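APL1 (Anopheles gambiae, PDB 3O6N) is a leucine-rich repeat protein that probably acts in a heterodimeric complex with LRIM1 to regulate complement-like immunity in the mosquito. Local coordinates at residues 48-53 against 72-77. Numbering follows the deposited sequence.
Sequences KIVTFK and ELLNLN
Two neighbouring parallel strands of the leucine-rich repeat solenoid meet where Ile49 pairs with Leu73 and Val50 with Leu74. The axes of strands 49-53 and 73-75 come within 4.9 Å, on the inner, concave side of the repeat array. Strand 21-24 flanks the pair on one side and strand 97-99 on the other.

The backbone ladder starts at Lys48 O, which takes two donors. Leu73 N approaches Lys48 O almost head-on at 3.0 Å. Glu72 N reaches Lys48 O in the carbonyl plane, on a lone pair, at 2.8 Å. Val50 N then gives to Leu73 O, and Asn75 N to Val50 O. Beyond Asn75 the direct ladder gives way to a water: it accepts from Phe52 N and donates to Asn75 O, bridging the strands.

Val50, Leu74, Phe52 and Leu76 face the hydrophobic core of the solenoid. Val50 CG1 lies anti to the backbone N (chi1 172°) and touches Leu74 CD1 at 3.7 Å, the two side chains lying alongside each other. Two residues on, Leu76 CD2 comes obliquely to Phe52 CE2 at 3.6 Å, while Asn75 O sits at the ring edge. Phe23 and Met57 also pack on Phe52.

Ile49 and Leu73 lie on the other face, where Ile49 CG2 and CD1 both reach Leu73 CB. Lys48 and Glu72 run side by side as extended chains. Their salt bridge is long, 3.7 Å from Lys48 NZ to Glu72 OE2, and Lys48 CD also lies against the carboxylate.

At the far end, Thr51 OG1 rests on Asn75 CB at 3.6 Å. Asn75 OD1 closes an Asx turn by accepting from Asn77 N at 3.0 Å.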
loop_
_atom_site.group_PDB
_atom_site.type_symbol
_atom_site.label_atom_id
_atom_site.label_comp_id
_atom_site.label_asym_id
_atom_site.label_seq_id
_atom_site.Cartn_x
_atom_site.Cartn_y
_atom_site.Cartn_z
ATOM N N LYS A 48 -5.547 32.575 5.931
ATOM C CA LYS A 48 -4.554 31.653 5.394
ATOM C C LYS A 48 -5.065 30.216 5.322
ATOM O O LYS A 48 -4.546 29.405 4.557
ATOM C CB LYS A 48 -3.276 31.706 6.235
ATOM C CG LYS A 48 -2.598 33.066 6.254
ATOM C CD LYS A 48 -1.326 33.026 7.084
ATOM C CE LYS A 48 -0.535 34.316 6.952
ATOM N NZ LYS A 48 0.774 34.230 7.659
ATOM N N ILE A 49 -6.075 29.905 6.127
ATOM C CA ILE A 49 -6.629 28.555 6.172
ATOM C C ILE A 49 -8.092 28.591 5.753
ATOM O O ILE A 49 -8.920 29.222 6.408
ATOM C CB ILE A 49 -6.518 27.938 7.581
ATOM C CG1 ILE A 49 -5.234 28.399 8.279
ATOM C CG2 ILE A 49 -6.586 26.422 7.506
ATOM C CD1 ILE A 49 -3.965 27.988 7.577
ATOM N N VAL A 50 -8.409 27.919 4.653
ATOM C CA VAL A 50 -9.747 28.008 4.088
ATOM C C VAL A 50 -10.413 26.649 3.963
ATOM O O VAL A 50 -9.864 25.732 3.355
ATOM C CB VAL A 50 -9.727 28.676 2.699
ATOM C CG1 VAL A 50 -11.098 28.577 2.044
ATOM C CG2 VAL A 50 -9.281 30.121 2.819
ATOM N N THR A 51 -11.600 26.527 4.541
ATOM C CA THR A 51 -12.388 25.316 4.388
ATOM C C THR A 51 -13.864 25.649 4.207
ATOM O O THR A 51 -14.288 26.781 4.435
ATOM C CB THR A 51 -12.218 24.361 5.587
ATOM O OG1 THR A 51 -12.682 23.059 5.219
ATOM C CG2 THR A 51 -13.012 24.857 6.777
ATOM N N PHE A 52 -14.635 24.653 3.787
ATOM C CA PHE A 52 -16.056 24.830 3.531
ATOM C C PHE A 52 -16.872 23.860 4.370
ATOM O O PHE A 52 -16.435 22.742 4.641
ATOM C CB PHE A 52 -16.355 24.594 2.051
ATOM C CG PHE A 52 -15.785 25.644 1.145
ATOM C CD1 PHE A 52 -16.609 26.582 0.548
ATOM C CD2 PHE A 52 -14.423 25.704 0.903
ATOM C CE1 PHE A 52 -16.087 27.555 -0.283
ATOM C CE2 PHE A 52 -13.896 26.677 0.074
ATOM C CZ PHE A 52 -14.729 27.603 -0.519
ATOM N N LYS A 53 -18.057 24.295 4.784
ATOM C CA LYS A 53 -18.979 23.423 5.504
ATOM C C LYS A 53 -20.363 23.486 4.870
ATOM O O LYS A 53 -20.839 24.559 4.505
ATOM C CB LYS A 53 -19.046 23.807 6.983
ATOM C CG LYS A 53 -17.780 23.487 7.761
ATOM C CD LYS A 53 -17.448 22.006 7.671
ATOM C CE LYS A 53 -16.163 21.677 8.411
ATOM N NZ LYS A 53 -15.795 20.239 8.269
ATOM N N GLU A 72 -2.864 29.651 2.367
ATOM C CA GLU A 72 -1.734 28.734 2.471
ATOM C C GLU A 72 -2.221 27.291 2.466
ATOM O O GLU A 72 -1.572 26.409 1.904
ATOM C CB GLU A 72 -0.923 29.018 3.737
ATOM C CG GLU A 72 -0.306 30.407 3.766
ATOM C CD GLU A 72 0.547 30.644 4.997
ATOM O OE1 GLU A 72 0.466 29.833 5.944
ATOM O OE2 GLU A 72 1.299 31.642 5.015
ATOM N N LEU A 73 -3.371 27.066 3.092
ATOM C CA LEU A 73 -4.002 25.752 3.108
ATOM C C LEU A 73 -5.434 25.862 2.599
ATOM O O LEU A 73 -6.274 26.515 3.217
ATOM C CB LEU A 73 -3.987 25.167 4.522
ATOM C CG LEU A 73 -4.374 23.693 4.688
ATOM C CD1 LEU A 73 -3.901 23.167 6.034
ATOM C CD2 LEU A 73 -5.874 23.477 4.519
ATOM N N LEU A 74 -5.705 25.227 1.467
ATOM C CA LEU A 74 -7.035 25.266 0.874
ATOM C C LEU A 74 -7.671 23.878 0.893
ATOM O O LEU A 74 -7.185 22.945 0.251
ATOM C CB LEU A 74 -6.970 25.805 -0.555
ATOM C CG LEU A 74 -8.283 25.892 -1.332
ATOM C CD1 LEU A 74 -9.253 26.844 -0.646
ATOM C CD2 LEU A 74 -8.024 26.333 -2.759
ATOM N N ASN A 75 -8.760 23.749 1.641
ATOM C CA ASN A 75 -9.460 22.479 1.754
ATOM C C ASN A 75 -10.732 22.463 0.910
ATOM O O ASN A 75 -11.760 23.015 1.305
ATOM C CB ASN A 75 -9.782 22.185 3.220
ATOM C CG ASN A 75 -10.314 20.782 3.431
ATOM O OD1 ASN A 75 -10.768 20.133 2.490
ATOM N ND2 ASN A 75 -10.263 20.309 4.673
ATOM N N LEU A 76 -10.651 21.835 -0.258
ATOM C CA LEU A 76 -11.805 21.689 -1.134
ATOM C C LEU A 76 -12.281 20.236 -1.184
ATOM O O LEU A 76 -12.892 19.805 -2.163
ATOM C CB LEU A 76 -11.478 22.187 -2.542
ATOM C CG LEU A 76 -10.980 23.634 -2.621
ATOM C CD1 LEU A 76 -10.464 23.965 -4.010
ATOM C CD2 LEU A 76 -12.081 24.604 -2.205
ATOM N N ASN A 77 -11.995 19.486 -0.124
ATOM C CA ASN A 77 -12.435 18.098 -0.025
ATOM C C ASN A 77 -13.955 17.968 0.005
ATOM O O ASN A 77 -14.630 18.709 0.720
ATOM C CB ASN A 77 -11.851 17.437 1.228
ATOM C CG ASN A 77 -10.481 16.848 0.995
ATOM O OD1 ASN A 77 -9.841 17.107 -0.023
ATOM N ND2 ASN A 77 -10.022 16.042 1.943
HETATM O O HOH W 1 -13.706 22.019 2.909
#